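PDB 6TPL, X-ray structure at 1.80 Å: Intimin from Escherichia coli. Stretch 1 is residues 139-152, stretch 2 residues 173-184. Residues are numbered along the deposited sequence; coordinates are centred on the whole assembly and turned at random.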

# COMPACT_ATOMS: atom_id res chain seq x y z
N ASN A 139 19.74 0.98 -11.50
CA ASN A 139 19.75 1.54 -12.86
C ASN A 139 18.55 1.09 -13.69
O ASN A 139 18.62 1.05 -14.92
CB ASN A 139 21.06 1.20 -13.58
CG ASN A 139 22.24 2.00 -13.05
OD1 ASN A 139 22.29 3.22 -13.20
ND2 ASN A 139 23.19 1.32 -12.43
N GLN A 140 17.45 0.78 -13.02
CA GLN A 140 16.18 0.48 -13.68
C GLN A 140 15.36 1.75 -13.78
O GLN A 140 15.21 2.49 -12.80
CB GLN A 140 15.42 -0.59 -12.89
CG GLN A 140 14.13 -1.05 -13.55
CD GLN A 140 14.37 -2.12 -14.60
OE1 GLN A 140 15.43 -2.75 -14.63
NE2 GLN A 140 13.39 -2.33 -15.47
N GLU A 141 14.83 2.03 -14.97
CA GLU A 141 14.05 3.24 -15.19
C GLU A 141 12.64 3.05 -14.66
O GLU A 141 11.89 2.20 -15.17
CB GLU A 141 14.02 3.60 -16.68
CG GLU A 141 15.29 4.27 -17.18
CD GLU A 141 15.11 4.95 -18.53
OE1 GLU A 141 16.07 5.61 -18.99
OE2 GLU A 141 14.01 4.84 -19.12
N VAL A 142 12.28 3.82 -13.63
CA VAL A 142 10.91 3.88 -13.13
C VAL A 142 10.27 5.14 -13.68
O VAL A 142 10.80 6.24 -13.52
CB VAL A 142 10.89 3.88 -11.59
CG1 VAL A 142 9.45 3.95 -11.10
CG2 VAL A 142 11.59 2.66 -11.04
N THR A 143 9.12 4.98 -14.34
CA THR A 143 8.38 6.11 -14.89
C THR A 143 7.17 6.40 -14.01
O THR A 143 6.42 5.48 -13.65
CB THR A 143 7.95 5.85 -16.33
OG1 THR A 143 9.11 5.68 -17.16
CG2 THR A 143 7.12 7.02 -16.86
N PHE A 144 7.00 7.67 -13.65
CA PHE A 144 5.94 8.13 -12.76
C PHE A 144 4.95 8.99 -13.54
O PHE A 144 5.34 9.75 -14.44
CB PHE A 144 6.49 8.99 -11.60
CG PHE A 144 7.42 8.25 -10.67
CD1 PHE A 144 8.76 8.08 -10.99
CD2 PHE A 144 6.96 7.77 -9.46
CE1 PHE A 144 9.63 7.42 -10.13
CE2 PHE A 144 7.81 7.10 -8.59
CZ PHE A 144 9.15 6.93 -8.93
N THR A 145 3.67 8.92 -13.18
CA THR A 145 2.64 9.82 -13.70
C THR A 145 1.76 10.28 -12.55
O THR A 145 1.77 9.69 -11.47
CB THR A 145 1.78 9.15 -14.78
OG1 THR A 145 1.13 7.99 -14.24
CG2 THR A 145 2.63 8.73 -15.96
N THR A 146 1.00 11.35 -12.78
CA THR A 146 0.11 11.88 -11.76
C THR A 146 -1.17 12.40 -12.39
O THR A 146 -1.20 12.76 -13.57
CB THR A 146 0.78 13.02 -10.96
OG1 THR A 146 -0.05 13.39 -9.85
CG2 THR A 146 1.01 14.24 -11.85
N THR A 147 -2.24 12.42 -11.59
CA THR A 147 -3.52 12.99 -11.99
C THR A 147 -3.68 14.44 -11.57
O THR A 147 -4.64 15.09 -11.98
CB THR A 147 -4.68 12.18 -11.41
OG1 THR A 147 -4.64 12.23 -9.97
CG2 THR A 147 -4.60 10.73 -11.85
N LEU A 148 -2.76 14.96 -10.76
CA LEU A 148 -2.83 16.33 -10.26
C LEU A 148 -1.44 16.75 -9.83
O LEU A 148 -0.73 16.00 -9.17
CB LEU A 148 -3.81 16.45 -9.08
CG LEU A 148 -3.82 17.81 -8.38
CD1 LEU A 148 -4.28 18.90 -9.34
CD2 LEU A 148 -4.69 17.77 -7.13
N GLY A 149 -1.05 17.95 -10.22
CA GLY A 149 0.20 18.51 -9.76
C GLY A 149 1.36 18.25 -10.69
O GLY A 149 1.22 17.73 -11.80
N LYS A 150 2.54 18.63 -10.21
CA LYS A 150 3.76 18.63 -11.00
C LYS A 150 4.78 17.70 -10.35
O LYS A 150 5.19 17.92 -9.21
CB LYS A 150 4.33 20.04 -11.12
CG LYS A 150 5.64 20.17 -11.88
CD LYS A 150 6.11 21.62 -11.88
CE LYS A 150 7.37 21.81 -12.69
NZ LYS A 150 7.79 23.24 -12.73
N LEU A 151 5.19 16.68 -11.09
CA LEU A 151 6.23 15.77 -10.62
C LEU A 151 7.61 16.35 -10.90
O LEU A 151 7.82 17.02 -11.92
CB LEU A 151 6.09 14.41 -11.31
CG LEU A 151 4.92 13.50 -10.94
CD1 LEU A 151 4.72 12.45 -12.02
CD2 LEU A 151 5.17 12.84 -9.60
N SER A 152 8.55 16.09 -9.99
CA SER A 152 9.91 16.58 -10.16
C SER A 152 10.56 16.02 -11.42
O SER A 152 11.44 16.67 -12.01
CB SER A 152 10.74 16.21 -8.94
OG SER A 152 10.73 14.80 -8.75
N PRO A 173 -5.80 22.79 -5.36
CA PRO A 173 -6.19 21.74 -4.42
C PRO A 173 -6.86 20.56 -5.11
O PRO A 173 -7.40 20.67 -6.21
CB PRO A 173 -7.18 22.45 -3.48
CG PRO A 173 -7.83 23.48 -4.38
CD PRO A 173 -6.74 23.92 -5.35
N GLY A 174 -6.83 19.43 -4.43
CA GLY A 174 -7.53 18.25 -4.91
C GLY A 174 -6.78 16.98 -4.58
O GLY A 174 -5.65 17.00 -4.09
N LYS A 175 -7.45 15.86 -4.84
CA LYS A 175 -6.85 14.55 -4.66
C LYS A 175 -5.93 14.25 -5.84
O LYS A 175 -6.22 14.60 -6.98
CB LYS A 175 -7.91 13.47 -4.55
CG LYS A 175 -8.81 13.63 -3.33
CD LYS A 175 -9.70 12.41 -3.11
CE LYS A 175 -10.57 12.57 -1.87
NZ LYS A 175 -9.76 12.64 -0.62
N SER A 176 -4.79 13.62 -5.54
CA SER A 176 -3.82 13.26 -6.57
C SER A 176 -3.44 11.80 -6.44
O SER A 176 -3.17 11.31 -5.33
CB SER A 176 -2.55 14.13 -6.50
OG SER A 176 -1.62 13.73 -7.49
N LEU A 177 -3.43 11.10 -7.57
CA LEU A 177 -3.02 9.70 -7.64
C LEU A 177 -1.77 9.60 -8.50
O LEU A 177 -1.81 9.88 -9.70
CB LEU A 177 -4.15 8.84 -8.21
CG LEU A 177 -3.81 7.35 -8.36
CD1 LEU A 177 -3.32 6.77 -7.04
CD2 LEU A 177 -5.03 6.59 -8.86
N VAL A 178 -0.67 9.21 -7.88
CA VAL A 178 0.58 8.95 -8.58
C VAL A 178 0.64 7.47 -8.93
O VAL A 178 0.28 6.61 -8.12
CB VAL A 178 1.79 9.38 -7.73
CG1 VAL A 178 3.07 8.80 -8.30
CG2 VAL A 178 1.89 10.90 -7.66
N SER A 179 1.08 7.18 -10.14
CA SER A 179 1.28 5.81 -10.61
C SER A 179 2.74 5.64 -11.03
O SER A 179 3.44 6.61 -11.34
CB SER A 179 0.36 5.48 -11.79
OG SER A 179 -1.00 5.50 -11.40
N ALA A 180 3.18 4.38 -11.05
CA ALA A 180 4.55 4.06 -11.41
C ALA A 180 4.58 2.76 -12.20
O ALA A 180 3.69 1.91 -12.07
CB ALA A 180 5.45 3.93 -10.18
N ARG A 181 5.62 2.61 -13.02
CA ARG A 181 5.76 1.42 -13.84
C ARG A 181 7.22 1.23 -14.22
O ARG A 181 8.00 2.18 -14.26
CB ARG A 181 4.91 1.51 -15.11
CG ARG A 181 5.39 2.61 -16.06
CD ARG A 181 4.49 2.74 -17.28
NE ARG A 181 5.03 3.65 -18.28
CZ ARG A 181 4.66 4.92 -18.42
NH1 ARG A 181 3.73 5.43 -17.62
NH2 ARG A 181 5.21 5.68 -19.36
N VAL A 182 7.57 -0.02 -14.51
CA VAL A 182 8.82 -0.36 -15.16
C VAL A 182 8.49 -1.12 -16.44
O VAL A 182 7.38 -1.62 -16.62
CB VAL A 182 9.75 -1.20 -14.25
CG1 VAL A 182 10.21 -0.38 -13.05
CG2 VAL A 182 9.05 -2.48 -13.82
N SER A 183 9.48 -1.21 -17.32
CA SER A 183 9.27 -1.90 -18.58
C SER A 183 9.05 -3.39 -18.35
O SER A 183 9.61 -3.98 -17.42
CB SER A 183 10.47 -1.69 -19.51
OG SER A 183 10.70 -0.31 -19.74
N ASP A 184 8.22 -3.98 -19.20
CA ASP A 184 7.98 -5.42 -19.32
C ASP A 184 7.23 -6.03 -18.15
O ASP A 184 7.09 -7.26 -18.11
CB ASP A 184 9.29 -6.21 -19.52
CG ASP A 184 10.04 -5.82 -20.78
OD1 ASP A 184 11.29 -5.97 -20.81
OD2 ASP A 184 9.40 -5.34 -21.73
O HOH W 1 12.15 -0.02 -16.74
O HOH W 2 -7.02 12.61 -9.04

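Two antiparallel strands of Intimin, one running through Val142 to Thr145 and the other through Ser179 to Arg181, lie side by side with axes 4.6 Å apart at closest approach and N-to-C directions 158° apart. The register pairs Thr143 with Arg181 and Thr145 with Ser179 as hydrogen-bonded pairs, with Phe144 and Ala180 as a non-hydrogen-bonded pair between them. Thr143 N donates to Arg181 O (3.0 Å) and Arg181 N to Thr143 O (3.0 Å, more bent at 137°); Thr145 N to Ser179 O (3.0 Å) and Ser179 N to Thr145 O (2.9 Å) are both nearly straight. Between these rungs the chains draw closer, to 4.5 Å from Phe144 CA to Ala180 CA, and CA-H...O contacts fill the gaps, such as Ala180 CA to Thr143 O at 3.2 Å.

Side chains alternate between two faces. On the face of Phe144 and Ala180 the packing is apolar. The small methyl of Ala180 leaves a hollow that larger neighbours border: Val142 CG1 comes to 4.1 Å from Ala180 CB, and Phe144 CD2 to 4.2 Å from the same CB. The edge of the Phe144 ring meets Val178, CD2 to CG1 at 4.2 Å, and Leu151 CD2 reaches Val178 CG2 at 4.3 Å. Further along, Val142 CG2 touches Val182 CG1 at 3.9 Å.

The opposite face, with Thr143, Thr145, Ser179 and Arg181, is more polar. Arg181 bends back over the neighbouring strand, so that Thr143 CG2 sits over one face of its guanidinium, 3.4 Å from NH2, while Thr145 CG2 lies at the guanidinium edge, 3.9 Å from NH1. One methyl thus carries the flat group and the other borders its edge.

Past Thr146, side-chain oxygens join the backbone ladder. Thr147 N donates to Leu177 O (3.2 Å), but the return bond runs from Leu177 N to Thr147 OG1 (2.9 Å, 166°), a hydroxyl replacing a carbonyl. Leu148 O accepts from two hydroxyls, Ser176 OG at 3.0 Å and Thr146 OG1 at 2.8 Å. Leu148 is the bump here: its CD2 presses into the space left by Gly174, 3.3 Å from Gly174 O and 3.5 Å from Lys175 O. A CB on Gly174 would lie only 3.2 Å from that CD2, and its backbone angles call for glycine in any case.

Water spans a gap at each end. Water 1 donates to Glu141 O (2.7 Å) and accepts from Ser183 N (3.0 Å) and, weakly, from Gln140 NE2 (2.9 Å). Water 2 links Thr147 OG1 (2.6 Å) to Lys175 O (3.0 Å).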